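Local coordinates for G protein alpha subunit (Entamoeba histolytica, PDB 4FID) that binds and probably hydrolyses GTP as the alpha subunit of a heterotrimeric G protein, a switch thought to relay signals from membrane receptors, at residues A[17-29]-A[307-320]. Numbering follows the deposited sequence.
Sequences GKSTIAKQLKILF and TNATDGSNIKRVFM. With GDP (guanosine-5'-diphosphate), chain C.
Ile-315 enters helix 18-28 as a knob among Ile-21, Gln-24, Leu-25 and Leu-28, its CD1 lying 3.6 Å from CD1 of Ile-21. With CG1 of Ile-315 beside the backbone N (chi1 -64°), its CG2 falls anti to that N and meets Leu-25 CD2 at 4.0 Å. That same leucine methyl covers one face of the Phe-319 ring in a CH-pi contact, 4.2 Å from the ring centroid. Phe-29 CE2 approaches Phe-319 CD2 obliquely, while Leu-28 CD1 rests 3.8 Å from CB of Lys-316. The two helix segments cross at -84°, their axes 10.0 Å apart.

Toward the nucleotide, Thr-20 CG2 packs on the methyl of Ala-309, whose backbone N forms a weak hydrogen bond with guanine O6 and also bonds to Asn-236. On the other branch, Thr-20 OG1 donates to the alpha-phosphate oxygen O1A at 2.9 Å, and Ser-19 N reaches the beta-phosphate oxygen O3B at 3.0 Å.

Behind this shell, Asn-314 OD1 receives the amide of Asn-308 at 2.9 Å, from above its carbonyl plane, and Asp-311 caps helix 312-332 through the amide of Asn-314. The first bond ties the helix start to the 308-311 turn and probably helps to position Ala-309. Polar bonds from helix 18-28 grip the phosphates, whereas apolar side chains join this helix to helix 312-332 and, through Ala-309, to the guanine-binding loop of the Ras-like domain.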
ATOM      1  N   GLY A  17       0.186  -0.834  -2.362  1.00 29.78           N
ATOM      2  CA  GLY A  17      -0.909  -0.738  -1.420  1.00 21.67           C
ATOM      3  C   GLY A  17      -2.268  -1.086  -2.015  1.00 27.19           C
ATOM      4  O   GLY A  17      -3.296  -0.751  -1.431  1.00 32.47           O
ATOM      5  N   LYS A  18      -2.303  -1.769  -3.158  1.00 26.47           N
ATOM      6  CA  LYS A  18      -3.600  -2.059  -3.785  1.00 23.74           C
ATOM      7  C   LYS A  18      -4.418  -3.052  -2.969  1.00 31.23           C
ATOM      8  O   LYS A  18      -5.661  -3.009  -2.965  1.00 35.77           O
ATOM      9  CB  LYS A  18      -3.427  -2.507  -5.241  1.00 21.19           C
ATOM     10  CG  LYS A  18      -3.661  -3.960  -5.528  1.00 25.52           C
ATOM     11  CD  LYS A  18      -3.216  -4.299  -6.973  1.00 33.98           C
ATOM     12  CE  LYS A  18      -2.300  -5.519  -7.009  1.00 35.11           C
ATOM     13  NZ  LYS A  18      -2.614  -6.464  -5.879  1.00 43.72           N
ATOM     14  N   SER A  19      -3.721  -3.930  -2.254  1.00 36.63           N
ATOM     15  CA  SER A  19      -4.378  -4.906  -1.377  1.00 40.72           C
ATOM     16  C   SER A  19      -4.970  -4.211  -0.146  1.00 34.24           C
ATOM     17  O   SER A  19      -6.019  -4.596   0.355  1.00 33.67           O
ATOM     18  CB  SER A  19      -3.406  -6.033  -0.997  1.00 48.61           C
ATOM     19  OG  SER A  19      -3.377  -6.262   0.401  1.00 55.30           O
ATOM     20  N   THR A  20      -4.312  -3.156   0.316  1.00 30.35           N
ATOM     21  CA  THR A  20      -4.855  -2.356   1.399  1.00 25.11           C
ATOM     22  C   THR A  20      -6.115  -1.606   0.964  1.00 31.18           C
ATOM     23  O   THR A  20      -7.073  -1.467   1.720  1.00 28.77           O
ATOM     24  CB  THR A  20      -3.849  -1.330   1.862  1.00 20.33           C
ATOM     25  OG1 THR A  20      -2.634  -1.993   2.251  1.00 23.81           O
ATOM     26  CG2 THR A  20      -4.442  -0.529   3.037  1.00 14.33           C
ATOM     27  N   ILE A  21      -6.115  -1.117  -0.266  1.00 32.07           N
ATOM     28  CA  ILE A  21      -7.316  -0.496  -0.786  1.00 36.89           C
ATOM     29  C   ILE A  21      -8.494  -1.489  -0.786  1.00 37.17           C
ATOM     30  O   ILE A  21      -9.609  -1.129  -0.435  1.00 40.32           O
ATOM     31  CB  ILE A  21      -7.084   0.004  -2.212  1.00 37.03           C
ATOM     32  CG1 ILE A  21      -5.907   0.987  -2.251  1.00 34.76           C
ATOM     33  CG2 ILE A  21      -8.374   0.583  -2.781  1.00 30.11           C
ATOM     34  CD1 ILE A  21      -6.210   2.317  -1.635  1.00 36.97           C
ATOM     35  N   ALA A  22      -8.237  -2.729  -1.198  1.00 31.06           N
ATOM     36  CA  ALA A  22      -9.281  -3.744  -1.293  1.00 35.61           C
ATOM     37  C   ALA A  22      -9.867  -4.144   0.067  1.00 36.40           C
ATOM     38  O   ALA A  22     -11.076  -4.357   0.193  1.00 35.52           O
ATOM     39  CB  ALA A  22      -8.759  -4.968  -2.027  1.00 37.09           C
ATOM     40  N   LYS A  23      -9.017  -4.264   1.076  1.00 37.64           N
ATOM     41  CA  LYS A  23      -9.504  -4.530   2.426  1.00 43.47           C
ATOM     42  C   LYS A  23     -10.306  -3.335   2.941  1.00 39.80           C
ATOM     43  O   LYS A  23     -11.312  -3.480   3.627  1.00 43.33           O
ATOM     44  CB  LYS A  23      -8.341  -4.828   3.373  1.00 45.18           C
ATOM     45  CG  LYS A  23      -7.861  -6.255   3.322  1.00 43.66           C
ATOM     46  CD  LYS A  23      -6.549  -6.403   4.045  1.00 44.60           C
ATOM     47  CE  LYS A  23      -5.907  -7.745   3.725  1.00 55.07           C
ATOM     48  NZ  LYS A  23      -4.417  -7.659   3.784  1.00 59.43           N
ATOM     49  N   GLN A  24      -9.855  -2.150   2.581  1.00 32.70           N
ATOM     50  CA  GLN A  24     -10.489  -0.932   3.032  1.00 38.64           C
ATOM     51  C   GLN A  24     -11.909  -0.805   2.496  1.00 42.77           C
ATOM     52  O   GLN A  24     -12.794  -0.295   3.181  1.00 47.81           O
ATOM     53  CB  GLN A  24      -9.646   0.275   2.617  1.00 37.39           C
ATOM     54  CG  GLN A  24      -9.965   1.526   3.375  1.00 40.43           C
ATOM     55  CD  GLN A  24      -9.596   1.441   4.838  1.00 40.45           C
ATOM     56  OE1 GLN A  24      -8.471   1.769   5.230  1.00 36.36           O
ATOM     57  NE2 GLN A  24     -10.551   1.020   5.666  1.00 43.20           N
ATOM     58  N   LEU A  25     -12.131  -1.277   1.273  1.00 42.37           N
ATOM     59  CA  LEU A  25     -13.454  -1.188   0.651  1.00 40.20           C
ATOM     60  C   LEU A  25     -14.356  -2.268   1.201  1.00 41.71           C
ATOM     61  O   LEU A  25     -15.569  -2.070   1.304  1.00 42.76           O
ATOM     62  CB  LEU A  25     -13.363  -1.318  -0.875  1.00 40.23           C
ATOM     63  CG  LEU A  25     -12.655  -0.177  -1.613  1.00 37.32           C
ATOM     64  CD1 LEU A  25     -12.385  -0.552  -3.060  1.00 36.66           C
ATOM     65  CD2 LEU A  25     -13.477   1.096  -1.518  1.00 33.69           C
ATOM     66  N   LYS A  26     -13.775  -3.420   1.540  1.00 39.39           N
ATOM     67  CA  LYS A  26     -14.566  -4.448   2.209  1.00 44.01           C
ATOM     68  C   LYS A  26     -15.006  -3.946   3.586  1.00 44.63           C
ATOM     69  O   LYS A  26     -16.146  -4.197   3.985  1.00 43.50           O
ATOM     70  CB  LYS A  26     -13.835  -5.789   2.327  1.00 44.24           C
ATOM     71  CG  LYS A  26     -14.782  -6.982   2.348  1.00 50.17           C
ATOM     72  CD  LYS A  26     -14.100  -8.283   2.790  1.00 55.51           C
ATOM     73  CE  LYS A  26     -15.106  -9.453   2.832  1.00 57.33           C
ATOM     74  NZ  LYS A  26     -14.624 -10.681   3.529  1.00 51.08           N
ATOM     75  N   ILE A  27     -14.122  -3.236   4.299  1.00 36.52           N
ATOM     76  CA  ILE A  27     -14.500  -2.679   5.599  1.00 40.93           C
ATOM     77  C   ILE A  27     -15.600  -1.626   5.430  1.00 43.29           C
ATOM     78  O   ILE A  27     -16.585  -1.621   6.162  1.00 40.47           O
ATOM     79  CB  ILE A  27     -13.333  -2.003   6.396  1.00 34.02           C
ATOM     80  CG1 ILE A  27     -12.175  -2.959   6.711  1.00 30.07           C
ATOM     81  CG2 ILE A  27     -13.869  -1.472   7.691  1.00 30.77           C
ATOM     82  CD1 ILE A  27     -12.633  -4.231   7.284  1.00 43.39           C
ATOM     83  N   LEU A  28     -15.423  -0.734   4.457  1.00 44.32           N
ATOM     84  CA  LEU A  28     -16.310   0.418   4.298  1.00 40.66           C
ATOM     85  C   LEU A  28     -17.653   0.078   3.680  1.00 44.43           C
ATOM     86  O   LEU A  28     -18.656   0.696   4.005  1.00 47.43           O
ATOM     87  CB  LEU A  28     -15.648   1.501   3.442  1.00 35.08           C
ATOM     88  CG  LEU A  28     -14.398   2.162   4.020  1.00 34.28           C
ATOM     89  CD1 LEU A  28     -13.660   2.999   2.965  1.00 32.57           C
ATOM     90  CD2 LEU A  28     -14.787   2.998   5.213  1.00 29.22           C
ATOM     91  N   PHE A  29     -17.674  -0.883   2.765  1.00 45.62           N
ATOM     92  CA  PHE A  29     -18.895  -1.146   2.026  1.00 49.23           C
ATOM     93  C   PHE A  29     -19.305  -2.613   2.062  1.00 58.83           C
ATOM     94  O   PHE A  29     -20.483  -2.924   1.919  1.00 65.61           O
ATOM     95  CB  PHE A  29     -18.763  -0.669   0.579  1.00 49.82           C
ATOM     96  CG  PHE A  29     -18.392   0.796   0.435  1.00 48.88           C
ATOM     97  CD1 PHE A  29     -19.311   1.795   0.722  1.00 47.56           C
ATOM     98  CD2 PHE A  29     -17.139   1.167  -0.032  1.00 42.36           C
ATOM     99  CE1 PHE A  29     -18.976   3.135   0.569  1.00 44.77           C
ATOM    100  CE2 PHE A  29     -16.806   2.491  -0.190  1.00 42.28           C
ATOM    101  CZ  PHE A  29     -17.725   3.483   0.116  1.00 43.80           C
ATOM    102  N   THR A 307      -3.982   9.107  -2.877  1.00 30.20           N
ATOM    103  CA  THR A 307      -4.655   8.410  -1.801  1.00 26.16           C
ATOM    104  C   THR A 307      -3.725   8.035  -0.643  1.00 29.10           C
ATOM    105  O   THR A 307      -2.475   7.938  -0.778  1.00 25.62           O
ATOM    106  CB  THR A 307      -5.349   7.129  -2.313  1.00 29.74           C
ATOM    107  OG1 THR A 307      -4.368   6.126  -2.595  1.00 28.27           O
ATOM    108  CG2 THR A 307      -6.150   7.410  -3.572  1.00 33.39           C
ATOM    109  N   ASN A 308      -4.362   7.844   0.506  1.00 24.92           N
ATOM    110  CA  ASN A 308      -3.718   7.278   1.672  1.00 25.38           C
ATOM    111  C   ASN A 308      -4.558   6.077   2.130  1.00 29.96           C
ATOM    112  O   ASN A 308      -5.504   6.208   2.909  1.00 35.02           O
ATOM    113  CB  ASN A 308      -3.509   8.341   2.758  1.00 35.50           C
ATOM    114  CG  ASN A 308      -2.964   7.757   4.062  1.00 56.17           C
ATOM    115  OD1 ASN A 308      -2.581   6.577   4.128  1.00 60.87           O
ATOM    116  ND2 ASN A 308      -2.927   8.584   5.116  1.00 62.08           N
ATOM    117  N   ALA A 309      -4.205   4.912   1.592  1.00 27.17           N
ATOM    118  CA  ALA A 309      -4.937   3.661   1.798  1.00 29.94           C
ATOM    119  C   ALA A 309      -5.126   3.203   3.264  1.00 36.53           C
ATOM    120  O   ALA A 309      -6.020   2.414   3.561  1.00 41.27           O
ATOM    121  CB  ALA A 309      -4.294   2.544   0.971  1.00 23.56           C
ATOM    122  N   THR A 310      -4.283   3.669   4.173  1.00 34.18           N
ATOM    123  CA  THR A 310      -4.425   3.291   5.574  1.00 39.68           C
ATOM    124  C   THR A 310      -5.371   4.233   6.314  1.00 41.86           C
ATOM    125  O   THR A 310      -5.516   4.135   7.526  1.00 49.07           O
ATOM    126  CB  THR A 310      -3.075   3.284   6.299  1.00 44.17           C
ATOM    127  OG1 THR A 310      -2.498   4.589   6.224  1.00 48.16           O
ATOM    128  CG2 THR A 310      -2.142   2.286   5.653  1.00 39.69           C
ATOM    129  N   ASP A 311      -6.020   5.124   5.567  1.00 37.56           N
ATOM    130  CA  ASP A 311      -6.955   6.110   6.111  1.00 41.48           C
ATOM    131  C   ASP A 311      -8.372   5.888   5.562  1.00 40.34           C
ATOM    132  O   ASP A 311      -8.702   6.344   4.461  1.00 38.29           O
ATOM    133  CB  ASP A 311      -6.457   7.513   5.759  1.00 49.00           C
ATOM    134  CG  ASP A 311      -7.394   8.613   6.225  1.00 53.63           C
ATOM    135  OD1 ASP A 311      -8.566   8.315   6.551  1.00 52.18           O
ATOM    136  OD2 ASP A 311      -6.946   9.780   6.252  1.00 56.54           O
ATOM    137  N   GLY A 312      -9.196   5.186   6.336  1.00 41.41           N
ATOM    138  CA  GLY A 312     -10.512   4.755   5.899  1.00 38.91           C
ATOM    139  C   GLY A 312     -11.339   5.901   5.387  1.00 40.90           C
ATOM    140  O   GLY A 312     -11.990   5.813   4.346  1.00 48.20           O
ATOM    141  N   SER A 313     -11.291   6.990   6.131  1.00 39.77           N
ATOM    142  CA  SER A 313     -11.965   8.218   5.763  1.00 45.44           C
ATOM    143  C   SER A 313     -11.557   8.724   4.372  1.00 47.21           C
ATOM    144  O   SER A 313     -12.415   9.065   3.561  1.00 50.71           O
ATOM    145  CB  SER A 313     -11.681   9.280   6.820  1.00 48.05           C
ATOM    146  OG  SER A 313     -12.601  10.339   6.710  1.00 57.86           O
ATOM    147  N   ASN A 314     -10.251   8.769   4.103  1.00 41.43           N
ATOM    148  CA  ASN A 314      -9.737   9.126   2.784  1.00 38.09           C
ATOM    149  C   ASN A 314     -10.230   8.187   1.672  1.00 37.48           C
ATOM    150  O   ASN A 314     -10.712   8.639   0.644  1.00 42.64           O
ATOM    151  CB  ASN A 314      -8.202   9.154   2.804  1.00 40.33           C
ATOM    152  CG  ASN A 314      -7.598   9.668   1.494  1.00 36.26           C
ATOM    153  OD1 ASN A 314      -7.022   8.909   0.717  1.00 34.36           O
ATOM    154  ND2 ASN A 314      -7.724  10.960   1.256  1.00 33.97           N
ATOM    155  N   ILE A 315     -10.113   6.881   1.862  1.00 35.61           N
ATOM    156  CA  ILE A 315     -10.571   5.961   0.819  1.00 38.12           C
ATOM    157  C   ILE A 315     -12.085   6.026   0.565  1.00 43.42           C
ATOM    158  O   ILE A 315     -12.526   5.874  -0.576  1.00 45.10           O
ATOM    159  CB  ILE A 315     -10.156   4.500   1.090  1.00 37.07           C
ATOM    160  CG1 ILE A 315      -8.636   4.361   1.068  1.00 35.91           C
ATOM    161  CG2 ILE A 315     -10.800   3.574   0.078  1.00 38.47           C
ATOM    162  CD1 ILE A 315      -7.980   5.039  -0.128  1.00 33.24           C
ATOM    163  N   LYS A 316     -12.878   6.254   1.616  1.00 44.90           N
ATOM    164  CA  LYS A 316     -14.327   6.450   1.452  1.00 45.96           C
ATOM    165  C   LYS A 316     -14.634   7.677   0.591  1.00 39.92           C
ATOM    166  O   LYS A 316     -15.351   7.592  -0.397  1.00 43.24           O
ATOM    167  CB  LYS A 316     -15.034   6.571   2.806  1.00 51.74           C
ATOM    168  CG  LYS A 316     -16.562   6.389   2.763  1.00 49.05           C
ATOM    169  CD  LYS A 316     -17.260   7.088   3.943  1.00 49.68           C
ATOM    170  CE  LYS A 316     -18.708   6.583   4.133  1.00 55.72           C
ATOM    171  NZ  LYS A 316     -19.528   7.319   5.189  1.00 56.79           N
ATOM    172  N   ARG A 317     -14.074   8.820   0.955  1.00 35.58           N
ATOM    173  CA  ARG A 317     -14.309  10.041   0.199  1.00 41.35           C
ATOM    174  C   ARG A 317     -13.865   9.864  -1.254  1.00 47.74           C
ATOM    175  O   ARG A 317     -14.585  10.237  -2.180  1.00 52.32           O
ATOM    176  CB  ARG A 317     -13.623  11.229   0.882  1.00 42.16           C
ATOM    177  CG  ARG A 317     -13.596  12.514   0.096  1.00 56.41           C
ATOM    178  CD  ARG A 317     -12.704  13.544   0.779  1.00 68.15           C
ATOM    179  NE  ARG A 317     -11.366  13.025   1.080  1.00 80.76           N
ATOM    180  CZ  ARG A 317     -10.385  13.724   1.664  1.00 90.96           C
ATOM    181  NH1 ARG A 317     -10.570  14.995   2.020  1.00101.75           N
ATOM    182  NH2 ARG A 317      -9.210  13.155   1.899  1.00 82.98           N
ATOM    183  N   VAL A 318     -12.701   9.252  -1.451  1.00 45.98           N
ATOM    184  CA  VAL A 318     -12.146   9.088  -2.791  1.00 45.50           C
ATOM    185  C   VAL A 318     -12.882   8.077  -3.680  1.00 41.14           C
ATOM    186  O   VAL A 318     -13.089   8.316  -4.870  1.00 38.54           O
ATOM    187  CB  VAL A 318     -10.661   8.732  -2.746  1.00 42.85           C
ATOM    188  CG1 VAL A 318     -10.178   8.375  -4.131  1.00 41.26           C
ATOM    189  CG2 VAL A 318      -9.882   9.895  -2.196  1.00 36.93           C
ATOM    190  N   PHE A 319     -13.287   6.949  -3.119  1.00 35.63           N
ATOM    191  CA  PHE A 319     -13.999   5.995  -3.946  1.00 39.31           C
ATOM    192  C   PHE A 319     -15.364   6.538  -4.386  1.00 49.31           C
ATOM    193  O   PHE A 319     -15.901   6.152  -5.430  1.00 44.67           O
ATOM    194  CB  PHE A 319     -14.136   4.644  -3.259  1.00 36.77           C
ATOM    195  CG  PHE A 319     -14.672   3.599  -4.161  1.00 42.73           C
ATOM    196  CD1 PHE A 319     -13.869   3.044  -5.140  1.00 41.54           C
ATOM    197  CD2 PHE A 319     -15.994   3.213  -4.081  1.00 47.86           C
ATOM    198  CE1 PHE A 319     -14.368   2.093  -6.010  1.00 42.56           C
ATOM    199  CE2 PHE A 319     -16.496   2.260  -4.948  1.00 50.55           C
ATOM    200  CZ  PHE A 319     -15.679   1.701  -5.915  1.00 44.41           C
HETATM  201  N   MSE A 320     -15.897   7.451  -3.577  1.00 39.47           N
HETATM  202  CA  MSE A 320     -17.157   8.149  -3.840  1.00 45.02           C
HETATM  203  C   MSE A 320     -17.107   9.000  -5.112  1.00 43.46           C
HETATM  204  O   MSE A 320     -17.950   8.863  -5.999  1.00 45.40           O
HETATM  205  CB  MSE A 320     -17.503   9.037  -2.651  1.00 52.50           C
HETATM  206  CG  MSE A 320     -18.960   8.997  -2.277  1.00 61.27           C
HETATM  207 SE   MSE A 320     -19.418   7.437  -1.196  1.00117.94          SE
HETATM  208  CE  MSE A 320     -18.467   7.931   0.433  1.00550.00           C
TER
HETATM  209  PB  GDP C 401      -0.070  -5.265  -2.683  1.00 69.21           P
HETATM  210  O1B GDP C 401      -0.656  -6.526  -2.098  1.00 71.41           O
HETATM  211  O2B GDP C 401       1.181  -5.613  -3.455  1.00 70.95           O
HETATM  212  O3B GDP C 401      -1.101  -4.676  -3.613  1.00 69.23           O
HETATM  213  O3A GDP C 401       0.329  -4.176  -1.539  1.00 69.85           O
HETATM  214  PA  GDP C 401      -0.172  -4.235   0.010  1.00 98.76           P
HETATM  215  O1A GDP C 401      -1.610  -3.781   0.148  1.00 84.66           O
HETATM  216  O2A GDP C 401       0.001  -5.624   0.598  1.00103.93           O
HETATM  217  O5' GDP C 401       0.832  -3.220   0.775  1.00 81.22           O
HETATM  218  C5' GDP C 401       1.635  -3.688   1.863  1.00 81.05           C
HETATM  219  C4' GDP C 401       1.886  -2.607   2.925  1.00 79.49           C
HETATM  220  O4' GDP C 401       1.695  -1.279   2.417  1.00 74.85           O
HETATM  221  C3' GDP C 401       0.977  -2.759   4.146  1.00 74.05           C
HETATM  222  O3' GDP C 401       1.781  -2.866   5.338  1.00 69.13           O
HETATM  223  C2' GDP C 401       0.118  -1.501   4.154  1.00 66.45           C
HETATM  224  O2' GDP C 401      -0.209  -1.092   5.494  1.00 55.38           O
HETATM  225  C1' GDP C 401       0.985  -0.500   3.385  1.00 67.15           C
HETATM  226  N9  GDP C 401       0.195   0.602   2.758  1.00 59.96           N
HETATM  227  C8  GDP C 401      -0.650   0.532   1.707  1.00 48.31           C
HETATM  228  N7  GDP C 401      -1.183   1.752   1.420  1.00 41.40           N
HETATM  229  C5  GDP C 401      -0.671   2.634   2.299  1.00 49.83           C
HETATM  230  C6  GDP C 401      -0.803   4.087   2.579  1.00 54.30           C
HETATM  231  O6  GDP C 401      -1.546   4.812   1.892  1.00 52.59           O
HETATM  232  N1  GDP C 401      -0.108   4.609   3.596  1.00 61.17           N
HETATM  233  C2  GDP C 401       0.715   3.860   4.356  1.00 63.65           C
HETATM  234  N2  GDP C 401       1.397   4.461   5.358  1.00 66.45           N
HETATM  235  N3  GDP C 401       0.892   2.527   4.164  1.00 60.44           N
HETATM  236  C4  GDP C 401       0.238   1.873   3.172  1.00 58.43           C